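Local coordinates for pyruvate kinase (Pseudomonas aeruginosa, PDB 6QXL), which probably catalyses the last step of glycolysis, transferring a phosphate from phosphoenolpyruvate to ADP to give pyruvate and ATP, at residues A[26-37]-A[59-69]; A[450-460]-A[472-480]. One frame throughout, in Å; residues are numbered along the deposited sequence.

Contact 1. Residues A[26-37]-A[59-69]; sequences ILAGIDVARLNF and HGRFVALLGDL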
loop_
_atom_site.group_PDB
_atom_site.type_symbol
_atom_site.label_atom_id
_atom_site.label_comp_id
_atom_site.label_asym_id
_atom_site.label_seq_id
_atom_site.Cartn_x
_atom_site.Cartn_y
_atom_site.Cartn_z
ATOM N N ILE A 26 -20.198 36.036 -16.098
ATOM C CA ILE A 26 -19.558 35.322 -17.205
ATOM C C ILE A 26 -18.059 35.598 -17.182
ATOM O O ILE A 26 -17.249 34.669 -17.274
ATOM C CB ILE A 26 -20.180 35.720 -18.560
ATOM C CG1 ILE A 26 -21.721 35.425 -18.487
ATOM C CG2 ILE A 26 -19.524 34.999 -19.707
ATOM C CD1 ILE A 26 -22.234 34.122 -18.227
ATOM N N LEU A 27 -17.691 36.859 -17.041
ATOM C CA LEU A 27 -16.270 37.218 -17.008
ATOM C C LEU A 27 -15.574 36.731 -15.758
ATOM O O LEU A 27 -14.383 36.487 -15.790
ATOM C CB LEU A 27 -16.070 38.727 -17.149
ATOM C CG LEU A 27 -16.439 39.301 -18.500
ATOM C CD1 LEU A 27 -16.705 40.810 -18.341
ATOM C CD2 LEU A 27 -15.380 38.984 -19.562
ATOM N N ALA A 28 -16.306 36.605 -14.658
ATOM C CA ALA A 28 -15.710 36.128 -13.415
ATOM C C ALA A 28 -15.453 34.619 -13.446
ATOM O O ALA A 28 -14.705 34.102 -12.612
ATOM C CB ALA A 28 -16.576 36.498 -12.225
ATOM N N GLY A 29 -16.097 33.925 -14.385
ATOM C CA GLY A 29 -15.784 32.546 -14.672
ATOM C C GLY A 29 -16.867 31.522 -14.431
ATOM O O GLY A 29 -16.558 30.335 -14.337
ATOM N N ILE A 30 -18.136 31.891 -14.358
ATOM C CA ILE A 30 -19.132 30.852 -14.130
ATOM C C ILE A 30 -19.111 29.838 -15.267
ATOM O O ILE A 30 -18.919 30.190 -16.418
ATOM C CB ILE A 30 -20.556 31.396 -13.914
ATOM C CG1 ILE A 30 -21.132 32.077 -15.143
ATOM C CG2 ILE A 30 -20.601 32.355 -12.732
ATOM C CD1 ILE A 30 -22.648 31.976 -15.163
ATOM N N ASP A 31 -19.285 28.576 -14.937
ATOM C CA ASP A 31 -19.326 27.522 -15.941
ATOM C C ASP A 31 -20.752 27.003 -16.174
ATOM O O ASP A 31 -21.027 26.420 -17.221
ATOM C CB ASP A 31 -18.374 26.381 -15.542
ATOM C CG ASP A 31 -16.955 26.890 -15.186
ATOM O OD1 ASP A 31 -16.142 27.232 -16.108
ATOM O OD2 ASP A 31 -16.647 26.966 -13.961
ATOM N N VAL A 32 -21.650 27.184 -15.207
ATOM C CA VAL A 32 -23.036 26.721 -15.340
ATOM C C VAL A 32 -23.959 27.716 -14.640
ATOM O O VAL A 32 -23.687 28.134 -13.517
ATOM C CB VAL A 32 -23.248 25.344 -14.695
ATOM C CG1 VAL A 32 -24.694 24.874 -14.832
ATOM C CG2 VAL A 32 -22.319 24.341 -15.315
ATOM N N ALA A 33 -25.047 28.082 -15.310
ATOM C CA ALA A 33 -26.068 28.916 -14.721
ATOM C C ALA A 33 -27.246 28.031 -14.365
ATOM O O ALA A 33 -27.746 27.282 -15.218
ATOM C CB ALA A 33 -26.498 30.001 -15.693
ATOM N N ARG A 34 -27.681 28.109 -13.104
ATOM C CA ARG A 34 -28.798 27.308 -12.625
ATOM C C ARG A 34 -30.050 28.182 -12.595
ATOM O O ARG A 34 -30.029 29.294 -12.057
ATOM C CB ARG A 34 -28.492 26.763 -11.222
ATOM C CG ARG A 34 -29.664 26.138 -10.474
ATOM C CD ARG A 34 -29.142 25.444 -9.232
ATOM N NE ARG A 34 -30.243 24.949 -8.387
ATOM C CZ ARG A 34 -30.811 25.608 -7.378
ATOM N NH1 ARG A 34 -30.409 26.818 -7.014
ATOM N NH2 ARG A 34 -31.797 25.035 -6.710
ATOM N N LEU A 35 -31.124 27.666 -13.168
ATOM C CA LEU A 35 -32.393 28.350 -13.205
ATOM C C LEU A 35 -33.300 27.565 -12.290
ATOM O O LEU A 35 -33.675 26.425 -12.609
ATOM C CB LEU A 35 -32.953 28.378 -14.629
ATOM C CG LEU A 35 -31.984 28.819 -15.724
ATOM C CD1 LEU A 35 -32.750 28.819 -17.057
ATOM C CD2 LEU A 35 -31.411 30.198 -15.496
ATOM N N ASN A 36 -33.637 28.154 -11.143
ATOM C CA ASN A 36 -34.427 27.452 -10.146
ATOM C C ASN A 36 -35.892 27.662 -10.453
ATOM O O ASN A 36 -36.400 28.758 -10.292
ATOM C CB ASN A 36 -34.046 27.948 -8.743
ATOM C CG ASN A 36 -34.774 27.219 -7.641
ATOM O OD1 ASN A 36 -35.455 26.216 -7.870
ATOM N ND2 ASN A 36 -34.640 27.726 -6.442
ATOM N N PHE A 37 -36.573 26.611 -10.883
ATOM C CA PHE A 37 -37.983 26.741 -11.254
ATOM C C PHE A 37 -38.908 26.931 -10.069
ATOM O O PHE A 37 -40.062 27.256 -10.269
ATOM C CB PHE A 37 -38.462 25.550 -12.098
ATOM C CG PHE A 37 -37.847 25.472 -13.471
ATOM C CD1 PHE A 37 -37.773 26.592 -14.300
ATOM C CD2 PHE A 37 -37.346 24.268 -13.946
ATOM C CE1 PHE A 37 -37.214 26.511 -15.571
ATOM C CE2 PHE A 37 -36.785 24.169 -15.217
ATOM C CZ PHE A 37 -36.725 25.291 -16.038
ATOM N N HIS A 59 -17.998 36.400 -25.197
ATOM C CA HIS A 59 -16.668 36.291 -24.594
ATOM C C HIS A 59 -15.999 34.944 -24.795
ATOM O O HIS A 59 -15.051 34.622 -24.093
ATOM C CB HIS A 59 -16.758 36.636 -23.122
ATOM C CG HIS A 59 -17.185 38.047 -22.873
ATOM N ND1 HIS A 59 -16.306 39.108 -22.929
ATOM C CD2 HIS A 59 -18.406 38.575 -22.620
ATOM C CE1 HIS A 59 -16.972 40.226 -22.713
ATOM N NE2 HIS A 59 -18.238 39.925 -22.481
ATOM N N GLY A 60 -16.457 34.163 -25.771
ATOM C CA GLY A 60 -15.785 32.906 -26.115
ATOM C C GLY A 60 -15.766 31.899 -24.982
ATOM O O GLY A 60 -14.768 31.236 -24.748
ATOM N N ARG A 61 -16.884 31.814 -24.269
ATOM C CA ARG A 61 -17.037 30.936 -23.136
ATOM C C ARG A 61 -18.197 29.993 -23.406
ATOM O O ARG A 61 -19.108 30.279 -24.196
ATOM C CB ARG A 61 -17.303 31.743 -21.873
ATOM C CG ARG A 61 -16.127 32.591 -21.411
ATOM C CD ARG A 61 -15.208 31.806 -20.534
ATOM N NE ARG A 61 -15.870 31.330 -19.335
ATOM C CZ ARG A 61 -15.364 30.424 -18.494
ATOM N NH1 ARG A 61 -14.142 29.928 -18.677
ATOM N NH2 ARG A 61 -16.064 30.069 -17.402
ATOM N N PHE A 62 -18.159 28.864 -22.717
ATOM C CA PHE A 62 -19.155 27.830 -22.892
ATOM C C PHE A 62 -19.774 27.576 -21.541
ATOM O O PHE A 62 -19.170 26.945 -20.676
ATOM C CB PHE A 62 -18.511 26.582 -23.494
ATOM C CG PHE A 62 -17.898 26.850 -24.822
ATOM C CD1 PHE A 62 -16.593 27.353 -24.901
ATOM C CD2 PHE A 62 -18.634 26.693 -25.988
ATOM C CE1 PHE A 62 -16.021 27.654 -26.120
ATOM C CE2 PHE A 62 -18.069 26.966 -27.218
ATOM C CZ PHE A 62 -16.780 27.473 -27.281
ATOM N N VAL A 63 -20.970 28.135 -21.357
ATOM C CA VAL A 63 -21.703 28.043 -20.116
ATOM C C VAL A 63 -22.934 27.170 -20.321
ATOM O O VAL A 63 -23.769 27.446 -21.170
ATOM C CB VAL A 63 -22.114 29.433 -19.626
ATOM C CG1 VAL A 63 -22.965 29.330 -18.355
ATOM C CG2 VAL A 63 -20.862 30.303 -19.401
ATOM N N ALA A 64 -23.046 26.105 -19.536
ATOM C CA ALA A 64 -24.228 25.265 -19.588
ATOM C C ALA A 64 -25.368 25.926 -18.833
ATOM O O ALA A 64 -25.146 26.806 -18.004
ATOM C CB ALA A 64 -23.934 23.894 -18.992
ATOM N N LEU A 65 -26.582 25.468 -19.134
ATOM C CA LEU A 65 -27.771 25.876 -18.437
ATOM C C LEU A 65 -28.381 24.679 -17.763
ATOM O O LEU A 65 -28.652 23.665 -18.397
ATOM C CB LEU A 65 -28.796 26.499 -19.385
ATOM C CG LEU A 65 -28.389 27.748 -20.158
ATOM C CD1 LEU A 65 -29.647 28.385 -20.805
ATOM C CD2 LEU A 65 -27.659 28.776 -19.305
ATOM N N LEU A 66 -28.606 24.821 -16.462
ATOM C CA LEU A 66 -29.184 23.776 -15.654
ATOM C C LEU A 66 -30.524 24.289 -15.156
ATOM O O LEU A 66 -30.599 25.399 -14.616
ATOM C CB LEU A 66 -28.249 23.452 -14.488
ATOM C CG LEU A 66 -28.721 22.363 -13.531
ATOM C CD1 LEU A 66 -27.530 21.615 -12.990
ATOM C CD2 LEU A 66 -29.521 22.919 -12.382
ATOM N N GLY A 67 -31.556 23.462 -15.329
ATOM C CA GLY A 67 -32.898 23.772 -14.877
ATOM C C GLY A 67 -33.247 22.887 -13.710
ATOM O O GLY A 67 -33.190 21.659 -13.818
ATOM N N ASP A 68 -33.620 23.508 -12.596
ATOM C CA ASP A 68 -33.835 22.801 -11.346
ATOM C C ASP A 68 -35.326 22.695 -11.070
ATOM O O ASP A 68 -35.968 23.697 -10.784
ATOM C CB ASP A 68 -33.071 23.531 -10.205
ATOM C CG ASP A 68 -32.809 22.653 -8.993
ATOM O OD1 ASP A 68 -33.741 21.916 -8.591
ATOM O OD2 ASP A 68 -31.675 22.667 -8.442
ATOM N N LEU A 69 -35.859 21.493 -11.143
ATOM C CA LEU A 69 -37.276 21.231 -10.856
ATOM C C LEU A 69 -37.570 21.409 -9.376
ATOM O O LEU A 69 -36.796 20.982 -8.519
ATOM C CB LEU A 69 -37.677 19.798 -11.243
ATOM C CG LEU A 69 -37.410 19.396 -12.711
ATOM C CD1 LEU A 69 -37.694 17.896 -12.910
ATOM C CD2 LEU A 69 -38.233 20.290 -13.677
HETATM O O HOH W 1 -17.115 26.835 -18.680
#
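Arg34 and Asp68 join in a salt bridge toward the C-terminal ends of two neighbouring parallel strands, 32-36 and 64-68. The arginine chain runs extended from CG to NE, and NE donates to Asp68 OD2 at 2.7 Å, the acceptor lying in the guanidinium plane and the donor on the anti side of the carboxylate; a weak bond from NH2 reaches the same oxygen. The two planes stand 83° apart, with OD2 at the edge of the guanidinium and NE somewhat out of the carboxylate plane. Asp68 OD1 is held by Lys221 and Arg34 NH1 by Thr11.

A second salt bridge closes the other end. Arg61, bent at chi2 and chi3, curls NH2 back to Asp31 OD1 at 3.1 Å, arriving from above the carboxylate plane, and to Ile30 O at 3.0 Å. Asp31 OD2 pairs with Arg4, while a water spans Asp31 OD1 and Phe62 O.

Between them, backbone bonds alternate from Ala64 N to Asp31 O through to Phe37 N to Asp68 O, in parallel register.

Apolar contacts line both sheet faces. Val32, with CG1 anti to its own nitrogen (chi1 180°), turns that methyl to Leu66 CB at 3.8 Å and CG2 to Ala64 CB; Leu66 CD2 lies against Arg34 CG. On the other face, Ala33 CB touches Leu65 CD2, which belongs to a side chain packed on helix 42-58. Phe37 CE2 comes to 3.9 Å from Gly67 CA. Near the helix ends, Leu27 CD2 sits over one face of the His59 ring, 3.8 Å from its centroid.

This is a right-handed beta-alpha-beta unit of the TIM barrel. Held by Asp68 through NE and by Thr11 through NH1, the Arg34 guanidinium is positioned beside the bound malonate, with the magnesium ion a little farther off.

Contact 2. Residues A[450-460]-A[472-480]; sequences VTKGDWVILTK and TMKVLHVGD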
loop_
_atom_site.group_PDB
_atom_site.type_symbol
_atom_site.label_atom_id
_atom_site.label_comp_id
_atom_site.label_asym_id
_atom_site.label_seq_id
_atom_site.Cartn_x
_atom_site.Cartn_y
_atom_site.Cartn_z
ATOM N N VAL A 450 0.043 25.152 -25.796
ATOM C CA VAL A 450 1.198 24.337 -26.098
ATOM C C VAL A 450 2.124 25.104 -27.038
ATOM O O VAL A 450 1.666 25.946 -27.811
ATOM C CB VAL A 450 0.774 22.983 -26.686
ATOM C CG1 VAL A 450 -0.145 22.200 -25.730
ATOM C CG2 VAL A 450 0.221 23.058 -28.138
ATOM N N THR A 451 3.402 24.769 -26.987
ATOM C CA THR A 451 4.384 25.348 -27.896
ATOM C C THR A 451 5.197 24.239 -28.554
ATOM O O THR A 451 5.055 23.056 -28.229
ATOM C CB THR A 451 5.330 26.315 -27.134
ATOM O OG1 THR A 451 6.451 26.685 -27.944
ATOM C CG2 THR A 451 5.878 25.709 -25.877
ATOM N N LYS A 452 6.038 24.624 -29.506
ATOM C CA LYS A 452 6.883 23.664 -30.203
ATOM C C LYS A 452 7.783 22.965 -29.167
ATOM O O LYS A 452 8.376 23.649 -28.309
ATOM C CB LYS A 452 7.730 24.371 -31.255
ATOM C CG LYS A 452 8.355 23.449 -32.276
ATOM C CD LYS A 452 9.361 24.102 -33.170
ATOM C CE LYS A 452 9.840 23.071 -34.198
ATOM N NZ LYS A 452 10.846 23.577 -35.171
ATOM N N GLY A 453 7.836 21.642 -29.219
ATOM C CA GLY A 453 8.614 20.861 -28.256
ATOM C C GLY A 453 7.774 20.117 -27.224
ATOM O O GLY A 453 8.193 19.068 -26.731
ATOM N N ASP A 454 6.597 20.650 -26.913
ATOM C CA ASP A 454 5.657 19.952 -26.067
ATOM C C ASP A 454 5.060 18.742 -26.789
ATOM O O ASP A 454 5.060 18.673 -28.011
ATOM C CB ASP A 454 4.515 20.888 -25.629
ATOM C CG ASP A 454 4.981 22.037 -24.742
ATOM O OD1 ASP A 454 6.006 21.907 -24.029
ATOM O OD2 ASP A 454 4.301 23.093 -24.758
ATOM N N TRP A 455 4.576 17.792 -26.002
ATOM C CA TRP A 455 3.867 16.624 -26.508
ATOM C C TRP A 455 2.397 16.703 -26.160
ATOM O O TRP A 455 1.995 17.433 -25.279
ATOM C CB TRP A 455 4.450 15.352 -25.893
ATOM C CG TRP A 455 5.817 15.040 -26.307
ATOM C CD1 TRP A 455 6.973 15.569 -25.804
ATOM C CD2 TRP A 455 6.188 14.101 -27.290
ATOM N NE1 TRP A 455 8.066 15.013 -26.437
ATOM C CE2 TRP A 455 7.611 14.107 -27.360
ATOM C CE3 TRP A 455 5.470 13.255 -28.142
ATOM C CZ2 TRP A 455 8.314 13.307 -28.243
ATOM C CZ3 TRP A 455 6.173 12.456 -29.033
ATOM C CH2 TRP A 455 7.589 12.479 -29.062
ATOM N N VAL A 456 1.603 15.892 -26.830
ATOM C CA VAL A 456 0.158 15.949 -26.703
ATOM C C VAL A 456 -0.413 14.562 -26.949
ATOM O O VAL A 456 0.173 13.776 -27.668
ATOM C CB VAL A 456 -0.393 17.021 -27.703
ATOM C CG1 VAL A 456 -1.570 16.593 -28.573
ATOM C CG2 VAL A 456 -0.751 18.233 -26.911
ATOM N N ILE A 457 -1.577 14.307 -26.389
ATOM C CA ILE A 457 -2.286 13.056 -26.652
ATOM C C ILE A 457 -3.507 13.382 -27.488
ATOM O O ILE A 457 -4.227 14.329 -27.182
ATOM C CB ILE A 457 -2.739 12.348 -25.359
ATOM C CG1 ILE A 457 -1.520 11.795 -24.630
ATOM C CG2 ILE A 457 -3.733 11.234 -25.658
ATOM C CD1 ILE A 457 -1.840 11.100 -23.328
ATOM N N LEU A 458 -3.740 12.605 -28.537
ATOM C CA LEU A 458 -4.949 12.738 -29.312
ATOM C C LEU A 458 -5.691 11.433 -29.255
ATOM O O LEU A 458 -5.096 10.376 -29.437
ATOM C CB LEU A 458 -4.612 13.111 -30.758
ATOM C CG LEU A 458 -5.813 13.557 -31.606
ATOM C CD1 LEU A 458 -5.360 14.542 -32.652
ATOM C CD2 LEU A 458 -6.539 12.403 -32.278
ATOM N N THR A 459 -6.993 11.501 -29.013
ATOM C CA THR A 459 -7.842 10.314 -29.060
ATOM C C THR A 459 -8.948 10.512 -30.058
ATOM O O THR A 459 -9.454 11.625 -30.225
ATOM C CB THR A 459 -8.482 9.976 -27.676
ATOM O OG1 THR A 459 -9.425 10.987 -27.292
ATOM C CG2 THR A 459 -7.390 9.848 -26.592
ATOM N N LYS A 460 -9.331 9.430 -30.712
ATOM C CA LYS A 460 -10.387 9.465 -31.707
ATOM C C LYS A 460 -10.827 8.052 -32.015
ATOM O O LYS A 460 -10.302 7.086 -31.448
ATOM C CB LYS A 460 -9.895 10.151 -32.973
ATOM C CG LYS A 460 -8.833 9.383 -33.714
ATOM C CD LYS A 460 -8.453 10.044 -35.040
ATOM C CE LYS A 460 -7.576 9.028 -35.784
ATOM N NZ LYS A 460 -6.903 9.592 -36.969
ATOM N N THR A 472 -8.604 4.883 -30.358
ATOM C CA THR A 472 -7.243 5.150 -30.767
ATOM C C THR A 472 -6.634 6.193 -29.854
ATOM O O THR A 472 -7.300 7.149 -29.479
ATOM C CB THR A 472 -7.213 5.674 -32.232
ATOM O OG1 THR A 472 -7.877 4.734 -33.096
ATOM C CG2 THR A 472 -5.778 5.942 -32.735
ATOM N N MET A 473 -5.358 6.043 -29.539
ATOM C CA MET A 473 -4.637 7.007 -28.736
ATOM C C MET A 473 -3.332 7.250 -29.429
ATOM O O MET A 473 -2.618 6.301 -29.712
ATOM C CB MET A 473 -4.367 6.443 -27.326
ATOM C CG MET A 473 -3.654 7.407 -26.380
ATOM S SD MET A 473 -3.141 6.675 -24.815
ATOM C CE MET A 473 -1.459 6.224 -25.244
ATOM N N LYS A 474 -3.010 8.510 -29.698
ATOM C CA LYS A 474 -1.751 8.873 -30.343
ATOM C C LYS A 474 -1.024 9.835 -29.455
ATOM O O LYS A 474 -1.634 10.662 -28.796
ATOM C CB LYS A 474 -1.982 9.560 -31.704
ATOM C CG LYS A 474 -2.440 8.651 -32.845
ATOM C CD LYS A 474 -2.852 9.429 -34.090
ATOM C CE LYS A 474 -2.526 8.730 -35.434
ATOM N NZ LYS A 474 -1.210 9.229 -35.932
ATOM N N VAL A 475 0.289 9.762 -29.459
ATOM C CA VAL A 475 1.128 10.695 -28.724
ATOM C C VAL A 475 1.957 11.454 -29.767
ATOM O O VAL A 475 2.764 10.860 -30.474
ATOM C CB VAL A 475 2.023 9.939 -27.718
ATOM C CG1 VAL A 475 3.002 10.869 -27.015
ATOM C CG2 VAL A 475 1.162 9.222 -26.705
ATOM N N LEU A 476 1.739 12.760 -29.848
ATOM C CA LEU A 476 2.260 13.589 -30.927
ATOM C C LEU A 476 3.169 14.669 -30.394
ATOM O O LEU A 476 2.934 15.208 -29.328
ATOM C CB LEU A 476 1.118 14.224 -31.705
ATOM C CG LEU A 476 0.016 13.261 -32.150
ATOM C CD1 LEU A 476 -1.151 14.043 -32.785
ATOM C CD2 LEU A 476 0.553 12.204 -33.088
ATOM N N HIS A 477 4.217 14.968 -31.146
ATOM C CA HIS A 477 5.218 15.961 -30.769
ATOM C C HIS A 477 4.901 17.248 -31.535
ATOM O O HIS A 477 4.882 17.254 -32.761
ATOM C CB HIS A 477 6.627 15.459 -31.101
ATOM C CG HIS A 477 7.730 16.205 -30.424
ATOM N ND1 HIS A 477 9.058 16.014 -30.740
ATOM C CD2 HIS A 477 7.713 17.127 -29.441
ATOM C CE1 HIS A 477 9.816 16.783 -29.974
ATOM N NE2 HIS A 477 9.023 17.480 -29.184
ATOM N N VAL A 478 4.623 18.320 -30.809
ATOM C CA VAL A 478 4.244 19.582 -31.420
ATOM C C VAL A 478 5.484 20.187 -32.083
ATOM O O VAL A 478 6.471 20.497 -31.411
ATOM C CB VAL A 478 3.648 20.538 -30.370
ATOM C CG1 VAL A 478 3.439 21.927 -30.959
ATOM C CG2 VAL A 478 2.332 19.982 -29.849
ATOM N N GLY A 479 5.413 20.321 -33.402
ATOM C CA GLY A 479 6.571 20.657 -34.232
ATOM C C GLY A 479 6.803 19.658 -35.352
ATOM O O GLY A 479 7.277 20.032 -36.405
ATOM N N ASP A 480 6.484 18.392 -35.131
ATOM C CA ASP A 480 6.677 17.376 -36.156
ATOM C C ASP A 480 5.607 17.468 -37.238
ATOM O O ASP A 480 4.616 18.172 -37.092
ATOM C CB ASP A 480 6.676 15.957 -35.542
ATOM C CG ASP A 480 7.909 15.682 -34.670
ATOM O OD1 ASP A 480 8.753 16.607 -34.441
ATOM O OD2 ASP A 480 8.012 14.530 -34.188
#
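Trp455 lays its indole over His477 in an offset stack, the five-membered ring centroid 4.2 Å from that of the imidazole and the planes only 1° apart. His477 CB lies over the six-membered ring, 3.6 Å from its centroid, so ring and methylene together cover one indole face. With CG anti to the backbone nitrogen (chi1 -164°), the imidazole reaches the type II turn 451-454, where NE2 gives a weak bond to Gly453 O at 3.0 Å.

Val475 CG1 meets Trp455 CE3 at 3.6 Å, and Ile457 CG2 touches Met473 CG on the same face, which packs on helix 359-373. On the other face Leu458 CB touches Leu476 CD1.

The backbones pair as an antiparallel hairpin, with paired bonds at Val456-Leu476 and Leu458-Lys474. Beyond the strands, Gly453 N donates to Val478 O at 2.8 Å and Val478 N to Asp454 O, while Thr451 N donates to Asp454 OD2.

Strand 470-477 edges the sheet within its chain, but Thr472 to Lys474 pair with a strand of the second subunit, where Lys474 bridges to Asp462 of that subunit. Stacking and turn bonds thus anchor the hairpin's open end, while its other end joins subunits beside the glucose-6-phosphate pocket.

Contact 1 comes first along the chain and closes before contact 2 opens; their centres are about 32 Å apart and their nearest atoms about 16 Å, without touching. They share no sheet. Contact 1 joins the second and third strands of the closed eight-stranded parallel barrel, with helix 42-58 between them, whereas contact 2 is the hairpin 455-461/470-477 at one side of the five-stranded mixed sheet in the C-terminal alpha/beta domain. One therefore borders the malonate and magnesium site, the other the glucose-6-phosphate site and a subunit interface. This separation is consistent with pyruvate kinase allostery, in which effector binding is relayed to a distant active site.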